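Local coordinates for protein putative methylthioribose-1-phosphate isomerase (Archaeoglobus fulgidus, PDB 1T5O) that probably interconverts 5-methylthioribose 1-phosphate and 5-methylthioribulose 1-phosphate, an isomerase step of methionine biosynthesis, and belongs to the eIF-2B alpha/beta/delta family, at residues A52-R63 / K115-A126; K228-R238 / F261-W272. All coordinates share one frame; numbering follows the deposited sequence.

Contact 1. Residues A52-R63 / K115-A126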
loop_
_atom_site.group_PDB
_atom_site.type_symbol
_atom_site.label_atom_id
_atom_site.label_comp_id
_atom_site.label_asym_id
_atom_site.label_seq_id
_atom_site.Cartn_x
_atom_site.Cartn_y
_atom_site.Cartn_z
ATOM N N ALA A 52 -4.241 29.422 6.593
ATOM C CA ALA A 52 -4.676 29.970 7.866
ATOM C C ALA A 52 -3.482 30.033 8.828
ATOM O O ALA A 52 -3.381 30.956 9.646
ATOM C CB ALA A 52 -5.818 29.103 8.446
ATOM N N ALA A 53 -2.573 29.064 8.729
ATOM C CA ALA A 53 -1.387 29.068 9.586
ATOM C C ALA A 53 -0.529 30.296 9.257
ATOM O O ALA A 53 -0.031 30.986 10.156
ATOM C CB ALA A 53 -0.568 27.794 9.382
ATOM N N GLY A 54 -0.354 30.558 7.962
ATOM C CA GLY A 54 0.419 31.710 7.536
ATOM C C GLY A 54 -0.158 33.013 8.072
ATOM O O GLY A 54 0.579 33.846 8.597
ATOM N N ALA A 55 -1.474 33.187 7.943
ATOM C CA ALA A 55 -2.152 34.401 8.415
ATOM C C ALA A 55 -2.150 34.534 9.933
ATOM O O ALA A 55 -1.879 35.607 10.459
ATOM C CB ALA A 55 -3.592 34.442 7.894
ATOM N N TYR A 56 -2.475 33.457 10.642
ATOM C CA TYR A 56 -2.475 33.532 12.101
ATOM C C TYR A 56 -1.042 33.750 12.560
ATOM O O TYR A 56 -0.808 34.312 13.631
ATOM C CB TYR A 56 -3.020 32.249 12.728
ATOM C CG TYR A 56 -4.528 32.125 12.662
ATOM C CD1 TYR A 56 -5.356 33.160 13.109
ATOM C CD2 TYR A 56 -5.127 30.957 12.209
ATOM C CE1 TYR A 56 -6.753 33.021 13.108
ATOM C CE2 TYR A 56 -6.510 30.801 12.205
ATOM C CZ TYR A 56 -7.317 31.827 12.652
ATOM O OH TYR A 56 -8.682 31.659 12.645
ATOM N N GLY A 57 -0.091 33.299 11.737
ATOM C CA GLY A 57 1.313 33.462 12.072
ATOM C C GLY A 57 1.645 34.931 12.261
ATOM O O GLY A 57 2.322 35.297 13.220
ATOM N N ILE A 58 1.160 35.765 11.337
ATOM C CA ILE A 58 1.378 37.212 11.367
ATOM C C ILE A 58 0.664 37.831 12.573
ATOM O O ILE A 58 1.204 38.729 13.218
ATOM C CB ILE A 58 0.860 37.879 10.049
ATOM C CG1 ILE A 58 1.613 37.307 8.837
ATOM C CG2 ILE A 58 0.968 39.404 10.130
ATOM C CD1 ILE A 58 3.154 37.369 8.923
ATOM N N ALA A 59 -0.550 37.362 12.875
ATOM C CA ALA A 59 -1.286 37.879 14.028
ATOM C C ALA A 59 -0.497 37.491 15.277
ATOM O O ALA A 59 -0.391 38.254 16.244
ATOM C CB ALA A 59 -2.680 37.283 14.084
ATOM N N LEU A 60 0.067 36.293 15.242
ATOM C CA LEU A 60 0.864 35.801 16.349
ATOM C C LEU A 60 2.135 36.643 16.485
ATOM O O LEU A 60 2.439 37.161 17.551
ATOM C CB LEU A 60 1.231 34.327 16.120
ATOM C CG LEU A 60 2.126 33.639 17.162
ATOM C CD1 LEU A 60 1.544 33.827 18.569
ATOM C CD2 LEU A 60 2.246 32.160 16.829
ATOM N N ALA A 61 2.879 36.778 15.402
ATOM C CA ALA A 61 4.117 37.550 15.435
ATOM C C ALA A 61 3.917 38.970 15.969
ATOM O O ALA A 61 4.817 39.535 16.603
ATOM C CB ALA A 61 4.722 37.603 14.051
ATOM N N ALA A 62 2.745 39.547 15.708
ATOM C CA ALA A 62 2.441 40.905 16.149
ATOM C C ALA A 62 2.001 40.972 17.603
ATOM O O ALA A 62 1.865 42.062 18.161
ATOM C CB ALA A 62 1.356 41.519 15.257
ATOM N N ARG A 63 1.768 39.812 18.208
ATOM C CA ARG A 63 1.334 39.753 19.596
ATOM C C ARG A 63 2.400 39.102 20.473
ATOM O O ARG A 63 2.401 39.273 21.693
ATOM C CB ARG A 63 0.014 38.973 19.701
ATOM C CG ARG A 63 -1.191 39.687 19.094
ATOM C CD ARG A 63 -2.417 38.779 19.032
ATOM N NE ARG A 63 -3.642 39.529 18.763
ATOM C CZ ARG A 63 -3.887 40.198 17.639
ATOM N NH1 ARG A 63 -2.992 40.212 16.655
ATOM N NH2 ARG A 63 -5.022 40.873 17.507
ATOM N N LYS A 115 -2.182 45.152 15.335
ATOM C CA LYS A 115 -2.487 43.890 15.995
ATOM C C LYS A 115 -3.879 43.374 15.607
ATOM O O LYS A 115 -4.034 42.206 15.226
ATOM C CB LYS A 115 -2.394 44.060 17.511
ATOM C CG LYS A 115 -0.972 44.188 18.023
ATOM C CD LYS A 115 -0.957 44.629 19.459
ATOM C CE LYS A 115 -1.654 43.631 20.357
ATOM N NZ LYS A 115 -2.004 44.233 21.693
ATOM N N GLU A 116 -4.883 44.243 15.705
ATOM C CA GLU A 116 -6.255 43.881 15.359
ATOM C C GLU A 116 -6.404 43.553 13.877
ATOM O O GLU A 116 -7.052 42.572 13.518
ATOM C CB GLU A 116 -7.232 45.018 15.733
ATOM C CG GLU A 116 -8.525 45.089 14.864
ATOM C CD GLU A 116 -9.450 43.857 14.979
ATOM O OE1 GLU A 116 -8.947 42.705 15.103
ATOM O OE2 GLU A 116 -10.697 44.038 14.918
ATOM N N LEU A 117 -5.819 44.376 13.013
ATOM C CA LEU A 117 -5.938 44.131 11.584
ATOM C C LEU A 117 -5.313 42.804 11.165
ATOM O O LEU A 117 -5.834 42.126 10.269
ATOM C CB LEU A 117 -5.303 45.266 10.780
ATOM C CG LEU A 117 -6.066 46.586 10.808
ATOM C CD1 LEU A 117 -5.387 47.591 9.893
ATOM C CD2 LEU A 117 -7.506 46.343 10.396
ATOM N N ALA A 118 -4.194 42.443 11.795
ATOM C CA ALA A 118 -3.530 41.187 11.467
ATOM C C ALA A 118 -4.483 40.052 11.794
ATOM O O ALA A 118 -4.810 39.250 10.919
ATOM C CB ALA A 118 -2.225 41.029 12.265
ATOM N N LEU A 119 -4.940 40.008 13.045
ATOM C CA LEU A 119 -5.854 38.970 13.510
ATOM C C LEU A 119 -7.155 38.916 12.723
ATOM O O LEU A 119 -7.664 37.833 12.416
ATOM C CB LEU A 119 -6.184 39.164 15.002
ATOM C CG LEU A 119 -7.175 38.152 15.612
ATOM C CD1 LEU A 119 -6.754 36.708 15.279
ATOM C CD2 LEU A 119 -7.247 38.349 17.134
ATOM N N ARG A 120 -7.697 40.083 12.406
ATOM C CA ARG A 120 -8.946 40.161 11.667
ATOM C C ARG A 120 -8.846 39.567 10.242
ATOM O O ARG A 120 -9.763 38.883 9.782
ATOM C CB ARG A 120 -9.400 41.619 11.614
ATOM C CG ARG A 120 -10.634 41.861 10.793
ATOM C CD ARG A 120 -11.218 43.229 11.115
ATOM N NE ARG A 120 -12.204 43.658 10.127
ATOM C CZ ARG A 120 -12.847 44.821 10.188
ATOM N NH1 ARG A 120 -12.603 45.656 11.194
ATOM N NH2 ARG A 120 -13.718 45.158 9.240
ATOM N N GLU A 121 -7.740 39.830 9.552
ATOM C CA GLU A 121 -7.546 39.293 8.208
ATOM C C GLU A 121 -7.406 37.763 8.300
ATOM O O GLU A 121 -8.012 37.025 7.530
ATOM C CB GLU A 121 -6.296 39.911 7.575
ATOM C CG GLU A 121 -5.956 39.418 6.159
ATOM C CD GLU A 121 -7.000 39.800 5.111
ATOM O OE1 GLU A 121 -7.956 40.532 5.452
ATOM O OE2 GLU A 121 -6.867 39.371 3.933
ATOM N N ALA A 122 -6.632 37.297 9.275
ATOM C CA ALA A 122 -6.433 35.866 9.471
ATOM C C ALA A 122 -7.761 35.169 9.773
ATOM O O ALA A 122 -8.044 34.094 9.233
ATOM C CB ALA A 122 -5.424 35.620 10.615
ATOM N N GLU A 123 -8.584 35.771 10.632
ATOM C CA GLU A 123 -9.873 35.161 10.965
ATOM C C GLU A 123 -10.819 35.151 9.771
ATOM O O GLU A 123 -11.607 34.221 9.606
ATOM C CB GLU A 123 -10.529 35.882 12.141
ATOM C CG GLU A 123 -9.698 35.789 13.395
ATOM C CD GLU A 123 -10.487 36.082 14.648
ATOM O OE1 GLU A 123 -10.968 37.224 14.799
ATOM O OE2 GLU A 123 -10.625 35.159 15.480
ATOM N N LYS A 124 -10.734 36.182 8.943
ATOM C CA LYS A 124 -11.574 36.274 7.757
ATOM C C LYS A 124 -11.177 35.189 6.747
ATOM O O LYS A 124 -12.037 34.544 6.149
ATOM C CB LYS A 124 -11.427 37.658 7.118
ATOM C CG LYS A 124 -12.119 37.826 5.759
ATOM C CD LYS A 124 -11.633 39.119 5.108
ATOM C CE LYS A 124 -12.281 39.398 3.751
ATOM N NZ LYS A 124 -11.609 40.591 3.129
ATOM N N LEU A 125 -9.878 34.988 6.566
ATOM C CA LEU A 125 -9.400 33.983 5.639
ATOM C C LEU A 125 -9.815 32.583 6.082
ATOM O O LEU A 125 -10.174 31.756 5.247
ATOM C CB LEU A 125 -7.877 34.041 5.496
ATOM C CG LEU A 125 -7.287 35.304 4.859
ATOM C CD1 LEU A 125 -5.765 35.186 4.832
ATOM C CD2 LEU A 125 -7.833 35.493 3.445
ATOM N N ALA A 126 -9.771 32.319 7.389
ATOM C CA ALA A 126 -10.151 30.998 7.901
ATOM C C ALA A 126 -11.657 30.780 7.718
ATOM O O ALA A 126 -12.092 29.697 7.350
ATOM C CB ALA A 126 -9.770 30.857 9.380
HETATM O O HOH W 1 -10.922 31.861 14.915
#
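A55 and A122 meet methyl to methyl, CB to CB at 3.5 Å, closer than two methyl groups normally pack. Segments 52-61 and 115-126 run antiparallel, their axes 7.9 Å apart at an angle of 164°, and the small alanine side chains probably allow that closeness: A59 rests its CB on the backbone of L119, while A118 CB lies 3.7 Å from A59 CA. Y56 is a knob in a hole formed by L119, A122, E123 and A126. With chi1 at -77° its CG lies anti to the carbonyl carbon, and the ring reaches across to the second helix: L119 CD1 and E123 CG sit at its edge, A122 CB approaches CD1 obliquely, and Y56 OH comes to 3.5 Å from A126 CB. A water joins Y56 OH and, weakly, E123 OE2. At the other end the extended R63 side chain sends NH1 to K115 O (2.7 Å, 141° at the hydrogen), with a weaker bond from NH2. R63 NH1 also reaches A59 O at 3.3 Å, and both oxygens lie in the guanidinium plane, which fixes its rotation. K115 CB covers one face of the group and L119 CB the opposite one. Helices 70-85 and 92-105 pack around the pair, both touching I58, and W8 of strand 6-8 meets Y56, R63 and L119.

Contact 2. Residues K228-R238 / F261-W272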
loop_
_atom_site.group_PDB
_atom_site.type_symbol
_atom_site.label_atom_id
_atom_site.label_comp_id
_atom_site.label_asym_id
_atom_site.label_seq_id
_atom_site.Cartn_x
_atom_site.Cartn_y
_atom_site.Cartn_z
ATOM N N LYS A 228 -19.203 5.366 -5.681
ATOM C CA LYS A 228 -18.520 6.506 -6.265
ATOM C C LYS A 228 -17.202 6.711 -5.563
ATOM O O LYS A 228 -16.998 6.247 -4.446
ATOM C CB LYS A 228 -19.335 7.811 -6.098
ATOM C CG LYS A 228 -20.850 7.679 -5.873
ATOM C CD LYS A 228 -21.565 8.551 -6.894
ATOM C CE LYS A 228 -22.989 8.856 -6.517
ATOM N NZ LYS A 228 -23.895 7.824 -6.935
ATOM N N VAL A 229 -16.310 7.420 -6.239
ATOM C CA VAL A 229 -15.020 7.745 -5.663
ATOM C C VAL A 229 -14.975 9.267 -5.555
ATOM O O VAL A 229 -15.385 9.959 -6.485
ATOM C CB VAL A 229 -13.840 7.319 -6.590
ATOM C CG1 VAL A 229 -12.527 7.727 -5.947
ATOM C CG2 VAL A 229 -13.856 5.800 -6.841
ATOM N N ILE A 230 -14.505 9.788 -4.427
ATOM C CA ILE A 230 -14.332 11.242 -4.303
ATOM C C ILE A 230 -12.980 11.489 -3.635
ATOM O O ILE A 230 -12.713 10.995 -2.537
ATOM C CB ILE A 230 -15.435 11.969 -3.444
ATOM C CG1 ILE A 230 -16.846 11.634 -3.947
ATOM C CG2 ILE A 230 -15.240 13.500 -3.574
ATOM C CD1 ILE A 230 -17.992 12.344 -3.128
ATOM N N VAL A 231 -12.115 12.217 -4.327
ATOM C CA VAL A 231 -10.801 12.530 -3.787
ATOM C C VAL A 231 -10.599 14.040 -3.850
ATOM O O VAL A 231 -11.398 14.776 -4.449
ATOM C CB VAL A 231 -9.650 11.846 -4.589
ATOM C CG1 VAL A 231 -9.773 10.320 -4.474
ATOM C CG2 VAL A 231 -9.672 12.306 -6.050
ATOM N N GLY A 232 -9.547 14.512 -3.199
ATOM C CA GLY A 232 -9.267 15.936 -3.251
ATOM C C GLY A 232 -8.202 16.133 -4.326
ATOM O O GLY A 232 -7.962 15.226 -5.144
ATOM N N ALA A 233 -7.564 17.299 -4.324
ATOM C CA ALA A 233 -6.521 17.603 -5.300
ATOM C C ALA A 233 -5.478 18.532 -4.713
ATOM O O ALA A 233 -5.787 19.390 -3.890
ATOM C CB ALA A 233 -7.109 18.267 -6.514
ATOM N N ASP A 234 -4.240 18.381 -5.160
ATOM C CA ASP A 234 -3.207 19.281 -4.693
ATOM C C ASP A 234 -3.032 20.366 -5.735
ATOM O O ASP A 234 -2.662 21.492 -5.419
ATOM C CB ASP A 234 -1.913 18.525 -4.495
ATOM C CG ASP A 234 -1.962 17.660 -3.268
ATOM O OD1 ASP A 234 -2.100 18.229 -2.152
ATOM O OD2 ASP A 234 -1.880 16.419 -3.410
ATOM N N ARG A 235 -3.317 20.019 -6.984
ATOM C CA ARG A 235 -3.165 20.974 -8.064
ATOM C C ARG A 235 -3.827 20.458 -9.322
ATOM O O ARG A 235 -3.629 19.303 -9.705
ATOM C CB ARG A 235 -1.689 21.204 -8.347
ATOM C CG ARG A 235 -1.458 22.536 -8.990
ATOM C CD ARG A 235 -0.682 22.398 -10.242
ATOM N NE ARG A 235 0.731 22.111 -10.049
ATOM C CZ ARG A 235 1.581 22.841 -9.324
ATOM N NH1 ARG A 235 1.171 23.922 -8.669
ATOM N NH2 ARG A 235 2.881 22.539 -9.329
ATOM N N ILE A 236 -4.580 21.323 -9.989
ATOM C CA ILE A 236 -5.263 20.911 -11.204
ATOM C C ILE A 236 -4.801 21.747 -12.389
ATOM O O ILE A 236 -4.968 22.967 -12.398
ATOM C CB ILE A 236 -6.786 21.028 -11.035
ATOM C CG1 ILE A 236 -7.228 20.140 -9.840
ATOM C CG2 ILE A 236 -7.482 20.607 -12.367
ATOM C CD1 ILE A 236 -8.698 20.202 -9.455
ATOM N N VAL A 237 -4.196 21.079 -13.374
ATOM C CA VAL A 237 -3.702 21.746 -14.578
ATOM C C VAL A 237 -4.621 21.356 -15.736
ATOM O O VAL A 237 -5.542 20.556 -15.548
ATOM C CB VAL A 237 -2.214 21.387 -14.854
ATOM C CG1 VAL A 237 -1.354 21.892 -13.683
ATOM C CG2 VAL A 237 -2.040 19.865 -15.062
ATOM N N ARG A 238 -4.377 21.894 -16.929
ATOM C CA ARG A 238 -5.283 21.652 -18.039
ATOM C C ARG A 238 -5.512 20.240 -18.497
ATOM O O ARG A 238 -6.552 19.966 -19.095
ATOM C CB ARG A 238 -4.913 22.521 -19.246
ATOM C CG ARG A 238 -5.062 24.001 -18.946
ATOM C CD ARG A 238 -5.343 24.816 -20.194
ATOM N NE ARG A 238 -4.411 24.544 -21.271
ATOM C CZ ARG A 238 -3.170 25.008 -21.338
ATOM N NH1 ARG A 238 -2.684 25.785 -20.375
ATOM N NH2 ARG A 238 -2.416 24.703 -22.383
ATOM N N PHE A 261 -15.816 9.007 -10.759
ATOM C CA PHE A 261 -14.621 9.448 -10.032
ATOM C C PHE A 261 -14.659 10.982 -9.950
ATOM O O PHE A 261 -14.565 11.690 -10.958
ATOM C CB PHE A 261 -13.357 8.960 -10.772
ATOM C CG PHE A 261 -12.067 9.254 -10.048
ATOM C CD1 PHE A 261 -11.477 8.293 -9.219
ATOM C CD2 PHE A 261 -11.408 10.477 -10.242
ATOM C CE1 PHE A 261 -10.252 8.529 -8.603
ATOM C CE2 PHE A 261 -10.174 10.725 -9.624
ATOM C CZ PHE A 261 -9.597 9.755 -8.808
ATOM N N TYR A 262 -14.829 11.492 -8.743
ATOM C CA TYR A 262 -14.921 12.935 -8.549
ATOM C C TYR A 262 -13.723 13.517 -7.825
ATOM O O TYR A 262 -13.144 12.873 -6.953
ATOM C CB TYR A 262 -16.196 13.266 -7.746
ATOM C CG TYR A 262 -17.459 12.842 -8.445
ATOM C CD1 TYR A 262 -17.796 13.375 -9.694
ATOM C CD2 TYR A 262 -18.319 11.891 -7.861
ATOM C CE1 TYR A 262 -18.946 12.978 -10.339
ATOM C CE2 TYR A 262 -19.491 11.475 -8.511
ATOM C CZ TYR A 262 -19.794 12.023 -9.740
ATOM O OH TYR A 262 -20.944 11.660 -10.376
ATOM N N VAL A 263 -13.351 14.735 -8.205
ATOM C CA VAL A 263 -12.260 15.431 -7.539
ATOM C C VAL A 263 -12.873 16.713 -6.946
ATOM O O VAL A 263 -13.452 17.539 -7.662
ATOM C CB VAL A 263 -11.115 15.825 -8.518
ATOM C CG1 VAL A 263 -10.112 16.661 -7.765
ATOM C CG2 VAL A 263 -10.429 14.560 -9.091
ATOM N N ALA A 264 -12.773 16.862 -5.638
ATOM C CA ALA A 264 -13.330 18.041 -4.984
ATOM C C ALA A 264 -12.184 19.017 -4.710
ATOM O O ALA A 264 -11.239 18.680 -3.997
ATOM C CB ALA A 264 -14.017 17.626 -3.653
ATOM N N ALA A 265 -12.253 20.219 -5.280
ATOM C CA ALA A 265 -11.189 21.213 -5.035
ATOM C C ALA A 265 -11.674 22.597 -5.358
ATOM O O ALA A 265 -12.374 22.783 -6.339
ATOM C CB ALA A 265 -9.954 20.915 -5.877
ATOM N N PRO A 266 -11.265 23.598 -4.556
ATOM C CA PRO A 266 -11.686 24.979 -4.800
ATOM C C PRO A 266 -10.951 25.599 -5.971
ATOM O O PRO A 266 -9.939 25.081 -6.433
ATOM C CB PRO A 266 -11.371 25.687 -3.478
ATOM C CG PRO A 266 -10.123 25.010 -3.041
ATOM C CD PRO A 266 -10.383 23.518 -3.371
ATOM N N LYS A 267 -11.492 26.714 -6.459
ATOM C CA LYS A 267 -10.917 27.430 -7.592
ATOM C C LYS A 267 -9.418 27.663 -7.430
ATOM O O LYS A 267 -8.644 27.508 -8.383
ATOM C CB LYS A 267 -11.636 28.787 -7.775
ATOM C CG LYS A 267 -11.066 29.672 -8.901
ATOM C CD LYS A 267 -11.969 30.908 -9.134
ATOM C CE LYS A 267 -11.375 31.831 -10.180
ATOM N NZ LYS A 267 -12.315 32.959 -10.462
ATOM N N ALA A 268 -9.004 28.009 -6.219
ATOM C CA ALA A 268 -7.599 28.308 -5.944
ATOM C C ALA A 268 -6.631 27.133 -6.178
ATOM O O ALA A 268 -5.424 27.335 -6.283
ATOM C CB ALA A 268 -7.442 28.837 -4.515
ATOM N N THR A 269 -7.152 25.918 -6.279
ATOM C CA THR A 269 -6.287 24.761 -6.512
ATOM C C THR A 269 -5.994 24.573 -8.015
ATOM O O THR A 269 -5.083 23.828 -8.407
ATOM C CB THR A 269 -6.941 23.519 -5.888
ATOM O OG1 THR A 269 -6.988 23.714 -4.469
ATOM C CG2 THR A 269 -6.158 22.253 -6.171
ATOM N N PHE A 270 -6.755 25.266 -8.859
ATOM C CA PHE A 270 -6.531 25.176 -10.287
ATOM C C PHE A 270 -5.309 26.042 -10.651
ATOM O O PHE A 270 -5.087 27.074 -10.039
ATOM C CB PHE A 270 -7.753 25.658 -11.064
ATOM C CG PHE A 270 -8.933 24.714 -10.978
ATOM C CD1 PHE A 270 -9.612 24.523 -9.759
ATOM C CD2 PHE A 270 -9.350 24.014 -12.101
ATOM C CE1 PHE A 270 -10.709 23.630 -9.673
ATOM C CE2 PHE A 270 -10.438 23.130 -12.025
ATOM C CZ PHE A 270 -11.116 22.939 -10.822
ATOM N N ASP A 271 -4.525 25.588 -11.624
ATOM C CA ASP A 271 -3.309 26.285 -12.106
ATOM C C ASP A 271 -3.491 26.099 -13.618
ATOM O O ASP A 271 -2.706 25.404 -14.266
ATOM C CB ASP A 271 -2.060 25.535 -11.604
ATOM C CG ASP A 271 -0.759 26.330 -11.782
ATOM O OD1 ASP A 271 -0.765 27.450 -12.359
ATOM O OD2 ASP A 271 0.282 25.826 -11.332
ATOM N N TRP A 272 -4.515 26.764 -14.164
ATOM C CA TRP A 272 -4.920 26.582 -15.558
ATOM C C TRP A 272 -4.015 27.067 -16.675
ATOM O O TRP A 272 -4.287 26.770 -17.845
ATOM C CB TRP A 272 -6.342 27.141 -15.761
ATOM C CG TRP A 272 -7.179 26.349 -16.747
ATOM C CD1 TRP A 272 -7.679 26.786 -17.935
ATOM C CD2 TRP A 272 -7.599 24.981 -16.612
ATOM N NE1 TRP A 272 -8.383 25.774 -18.555
ATOM C CE2 TRP A 272 -8.349 24.658 -17.761
ATOM C CE3 TRP A 272 -7.409 24.000 -15.628
ATOM C CZ2 TRP A 272 -8.914 23.387 -17.963
ATOM C CZ3 TRP A 272 -7.974 22.728 -15.826
ATOM C CH2 TRP A 272 -8.718 22.444 -16.996
HETATM O O HOH W 2 -8.930 19.397 -2.557
HETATM O O HOH W 3 -7.499 21.705 -2.521
#
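Neighbouring parallel strands of the central sheet, 228-231 and 261-264, meet and lead into a second pairing beside the predicted proton donor D234. In the first ladder Y262 N bonds to V229 O, V231 N to Y262 O and A264 N to V231 O, all with angles at the hydrogen of 167-168°. V229, V231, F261 and V263 share one face; with F261 CG anti to the backbone N (chi1 -175°), the ring lies across both valines of strand 228-231, V229 CG1 3.5 Å from F261 CD1 and V231 CG2 near F261 CZ. On the face of I230 and Y262, K228 CD meets the tyrosine ring at its edge, while K228 NZ is held by E145 and D148. The chain between the two strands passes through strands 235-237 and 240-244 and then helix 247-256, which covers the F261 face: a beta-alpha-beta crossover of the Rossmann-like fold with a hairpin inserted. Beyond G232 the backbones separate, and a water takes over, accepting from A233 N and donating to A264 O. D234 and R235 face F242 in a classic beta bulge, and the side chain of D234 touches N243, a predicted substrate-binding residue. The register has shifted by two where I236 bridges F270, with I236 N bonded to T269 O (3.0 Å) and D271 N to I236 O (2.8 Å). I236 CD1 lies over the F270 ring face, 4.1 Å from its centroid and offset toward the rim. R235 NH1 forms a salt bridge with D271 OD2 at 3.4 Å, but the oxygen lies off the guanidinium plane, so the attraction is electrostatic, not a directed hydrogen bond. R238 CG sits over the five-membered ring of W272, 3.6 Å from its centroid, and R238 NH1 donates to W272 O nearly straight (172°).

How the contacts relate
The contacts follow one another along the chain: contact 1 closes with helix 111-141 before contact 2 opens at strand 228-231. Their centres are 27 Å apart and their nearest atoms about 10 Å, and they do not meet. They share no helix or strand. Contact 1 joins helices 47-61 and 111-141, whereas contact 2, closer to the centre of the chain, runs from the mixed sheet to edge strand 235-237 of a small antiparallel sheet. Contact 2 holds D234, and its T269 side chain comes within about 6 Å of that of A47. Helix 47-61 of contact 1 follows directly on the predicted substrate-binding residues R45-A47, though the A52 side chain is still about 10 Å from G46.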